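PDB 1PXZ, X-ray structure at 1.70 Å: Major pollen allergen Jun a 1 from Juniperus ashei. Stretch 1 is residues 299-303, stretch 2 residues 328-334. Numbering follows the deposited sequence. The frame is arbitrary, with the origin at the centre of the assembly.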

ATOM      1  N   THR A 299     -12.926 -13.941  -9.945  1.00  5.47           N
ATOM      2  CA  THR A 299     -14.122 -14.458  -9.304  1.00  8.35           C
ATOM      3  C   THR A 299     -15.100 -13.373  -8.902  1.00 11.17           C
ATOM      4  O   THR A 299     -14.703 -12.516  -8.097  1.00 15.16           O
ATOM      5  CB  THR A 299     -13.725 -15.225  -8.015  1.00 16.30           C
ATOM      6  OG1 THR A 299     -12.710 -16.190  -8.368  1.00 26.67           O
ATOM      7  CG2 THR A 299     -14.906 -15.964  -7.423  1.00 20.23           C
ATOM      8  N   ARG A 300     -16.325 -13.383  -9.388  1.00  8.14           N
ATOM      9  CA  ARG A 300     -17.376 -12.419  -9.061  1.00 10.51           C
ATOM     10  C   ARG A 300     -16.948 -10.969  -9.270  1.00 10.05           C
ATOM     11  O   ARG A 300     -17.417 -10.069  -8.580  1.00 11.66           O
ATOM     12  CB  ARG A 300     -17.867 -12.632  -7.617  1.00 14.81           C
ATOM     13  CG  ARG A 300     -18.356 -14.080  -7.442  1.00 19.85           C
ATOM     14  CD  ARG A 300     -18.908 -14.362  -6.063  1.00 23.19           C
ATOM     15  NE  ARG A 300     -17.828 -14.389  -5.073  1.00 25.15           N
ATOM     16  CZ  ARG A 300     -17.805 -13.660  -3.963  1.00 28.38           C
ATOM     17  NH1 ARG A 300     -18.800 -12.838  -3.674  1.00 31.76           N
ATOM     18  NH2 ARG A 300     -16.769 -13.765  -3.140  1.00 25.30           N
ATOM     19  N   ASP A 301     -16.061 -10.759 -10.225  1.00 10.93           N
ATOM     20  CA  ASP A 301     -15.678  -9.408 -10.663  1.00  9.01           C
ATOM     21  C   ASP A 301     -16.823  -8.795 -11.442  1.00 13.93           C
ATOM     22  O   ASP A 301     -17.672  -9.497 -11.991  1.00 13.50           O
ATOM     23  CB  ASP A 301     -14.412  -9.465 -11.508  1.00 10.32           C
ATOM     24  CG  ASP A 301     -13.123  -9.683 -10.726  1.00 15.89           C
ATOM     25  OD1 ASP A 301     -13.058  -9.281  -9.537  1.00 12.22           O
ATOM     26  OD2 ASP A 301     -12.149 -10.248 -11.288  1.00 14.08           O
ATOM     27  N   ALA A 302     -16.882  -7.470 -11.499  1.00  9.50           N
ATOM     28  CA  ALA A 302     -17.873  -6.793 -12.340  1.00 10.04           C
ATOM     29  C   ALA A 302     -17.148  -6.030 -13.447  1.00 18.32           C
ATOM     30  O   ALA A 302     -16.055  -5.520 -13.163  1.00 12.22           O
ATOM     31  CB  ALA A 302     -18.756  -5.889 -11.511  1.00 11.28           C
ATOM     32  N   PHE A 303     -17.721  -5.959 -14.648  1.00 11.67           N
ATOM     33  CA  PHE A 303     -17.019  -5.384 -15.795  1.00 10.13           C
ATOM     34  C   PHE A 303     -17.901  -4.343 -16.467  1.00 14.91           C
ATOM     35  O   PHE A 303     -19.036  -4.618 -16.815  1.00 18.20           O
ATOM     36  CB  PHE A 303     -16.619  -6.441 -16.846  1.00 11.24           C
ATOM     37  CG  PHE A 303     -15.693  -7.483 -16.229  1.00 13.14           C
ATOM     38  CD1 PHE A 303     -14.339  -7.257 -16.174  1.00  8.71           C
ATOM     39  CD2 PHE A 303     -16.182  -8.665 -15.702  1.00 13.02           C
ATOM     40  CE1 PHE A 303     -13.489  -8.181 -15.589  1.00  8.62           C
ATOM     41  CE2 PHE A 303     -15.353  -9.601 -15.112  1.00 14.05           C
ATOM     42  CZ  PHE A 303     -13.999  -9.353 -15.059  1.00  9.59           C
ATOM     43  N   LYS A 328     -14.809 -11.404   4.497  1.00 12.66           N
ATOM     44  CA  LYS A 328     -15.792 -11.593   3.429  1.00 14.01           C
ATOM     45  C   LYS A 328     -15.536 -10.702   2.227  1.00 12.11           C
ATOM     46  O   LYS A 328     -15.326  -9.502   2.370  1.00 13.15           O
ATOM     47  CB  LYS A 328     -17.194 -11.273   3.972  1.00 19.17           C
ATOM     48  CG  LYS A 328     -18.300 -11.693   3.008  1.00 32.44           C
ATOM     49  CD  LYS A 328     -19.669 -11.533   3.651  1.00 51.57           C
ATOM     50  CE  LYS A 328     -19.924 -12.570   4.734  1.00 57.82           C
ATOM     51  NZ  LYS A 328     -20.319 -11.956   6.033  1.00 53.94           N
ATOM     52  N   VAL A 329     -15.578 -11.277   1.037  1.00 12.35           N
ATOM     53  CA  VAL A 329     -15.507 -10.520  -0.203  1.00 11.46           C
ATOM     54  C   VAL A 329     -16.877 -10.563  -0.868  1.00 17.69           C
ATOM     55  O   VAL A 329     -17.425 -11.655  -1.093  1.00 14.75           O
ATOM     56  CB  VAL A 329     -14.411 -11.086  -1.114  1.00  9.08           C
ATOM     57  CG1 VAL A 329     -14.277 -10.258  -2.388  1.00  8.83           C
ATOM     58  CG2 VAL A 329     -13.064 -11.131  -0.391  1.00 12.61           C
ATOM     59  N   GLU A 330     -17.451  -9.395  -1.154  1.00 11.79           N
ATOM     60  CA  GLU A 330     -18.730  -9.323  -1.857  1.00 10.65           C
ATOM     61  C   GLU A 330     -18.548  -9.366  -3.363  1.00 12.35           C
ATOM     62  O   GLU A 330     -17.426  -9.253  -3.859  1.00  9.95           O
ATOM     63  CB  GLU A 330     -19.439  -8.004  -1.519  1.00 10.40           C
ATOM     64  CG  GLU A 330     -19.425  -7.740  -0.021  1.00 20.56           C
ATOM     65  CD  GLU A 330     -20.427  -8.610   0.702  1.00 29.97           C
ATOM     66  OE1 GLU A 330     -21.354  -9.086   0.009  1.00 40.38           O
ATOM     67  OE2 GLU A 330     -20.279  -8.813   1.924  1.00 60.72           O
ATOM     68  N   ASN A 331     -19.662  -9.518  -4.076  1.00  9.43           N
ATOM     69  CA  ASN A 331     -19.674  -9.412  -5.519  1.00  9.21           C
ATOM     70  C   ASN A 331     -19.176  -8.052  -6.008  1.00 13.12           C
ATOM     71  O   ASN A 331     -19.359  -7.063  -5.300  1.00 10.39           O
ATOM     72  CB  ASN A 331     -21.115  -9.573  -6.022  1.00 14.09           C
ATOM     73  CG  ASN A 331     -21.098  -9.617  -7.543  1.00 33.26           C
ATOM     74  OD1 ASN A 331     -21.068  -8.580  -8.208  1.00 34.23           O
ATOM     75  ND2 ASN A 331     -21.102 -10.840  -8.060  1.00 39.24           N
ATOM     76  N   GLY A 332     -18.588  -8.011  -7.196  1.00 11.74           N
ATOM     77  CA  GLY A 332     -18.011  -6.766  -7.698  1.00 11.72           C
ATOM     78  C   GLY A 332     -19.001  -5.645  -7.855  1.00 14.65           C
ATOM     79  O   GLY A 332     -18.684  -4.446  -7.870  1.00 14.32           O
ATOM     80  N   ASN A 333     -20.291  -5.979  -7.971  1.00 12.34           N
ATOM     81  CA  ASN A 333     -21.259  -4.881  -8.028  1.00 14.01           C
ATOM     82  C   ASN A 333     -21.254  -4.086  -6.733  1.00 14.50           C
ATOM     83  O   ASN A 333     -21.711  -2.939  -6.719  1.00 17.80           O
ATOM     84  CB  ASN A 333     -22.663  -5.443  -8.294  1.00 21.07           C
ATOM     85  CG  ASN A 333     -23.035  -6.478  -7.254  1.00 31.41           C
ATOM     86  OD1 ASN A 333     -22.297  -6.650  -6.278  1.00 84.67           O
ATOM     87  ND2 ASN A 333     -24.152  -7.167  -7.448  1.00 56.67           N
ATOM     88  N   ALA A 334     -20.765  -4.672  -5.642  1.00 10.96           N
ATOM     89  CA  ALA A 334     -20.764  -3.911  -4.383  1.00 14.25           C
ATOM     90  C   ALA A 334     -19.532  -3.047  -4.191  1.00 11.34           C
ATOM     91  O   ALA A 334     -19.495  -2.224  -3.278  1.00 15.72           O
ATOM     92  CB  ALA A 334     -20.872  -4.896  -3.217  1.00 10.36           C
TER
HETATM   93  O   HOH W   1     -20.417  -9.306 -11.083  1.00 27.68           O

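Two stretches, loop or turn over much of their length and at least 29 residues apart in sequence wherever they touch, meet here over a modest 270 Å² of buried surface, and Arg300 supplies the largest share. Its backbone and its side chain each take a part. Arg300 sits at phi/psi 53/30, a left-handed turn, and its carbonyl oxygen accepts from the amide of Gly332 (Arg300 O to Gly332 N, 2.7 Å). The side chain, with chi1 to chi3 at m, t, m, runs along stretch 2 until the guanidinium meets the Val329 carbonyl edge-on. Both terminal nitrogens donate to that one oxygen: Arg300 NH2 to Val329 O spans 3.0 Å and Arg300 NH1 to Val329 O 3.2 Å. Arg300 NH2 also bonds elsewhere in the structure. Arg300 NH1 passes 3.5 Å from Asn331 N, but two donors cannot pair.

Gly332 suits its place by what it lacks. A CB would point toward stretch 1 and lie 2.5 Å from Ala302 N, a clash, with Arg300 O also tight at 3.1 Å. Without one, the backbones close to 4.6 Å between Asp301 CA and Gly332 CA. Beside it, the small methyl of Ala302 packs on backbone, its CB 3.7 Å from Gly332 C.

Asn331 organises its own chain before the short 3-10 segment at 332-334. Asn331 OD1 accepts from Asn333 N at 2.7 Å, almost linearly, while Asn331 O accepts from Ala334 N at 2.8 Å. Asn331 OD1 also takes a hydrogen from water 1 at 3.0 Å; that water gives its other to Asp301 O at 2.9 Å, bridging the stretches where no direct bond reaches.

Asp301 points its CB away, and its carboxylate oxygens find hydrogen bonds outside the contact. The rule to read is economical: one arginine pairs with two backbone groups, and a glycine permits the close approach.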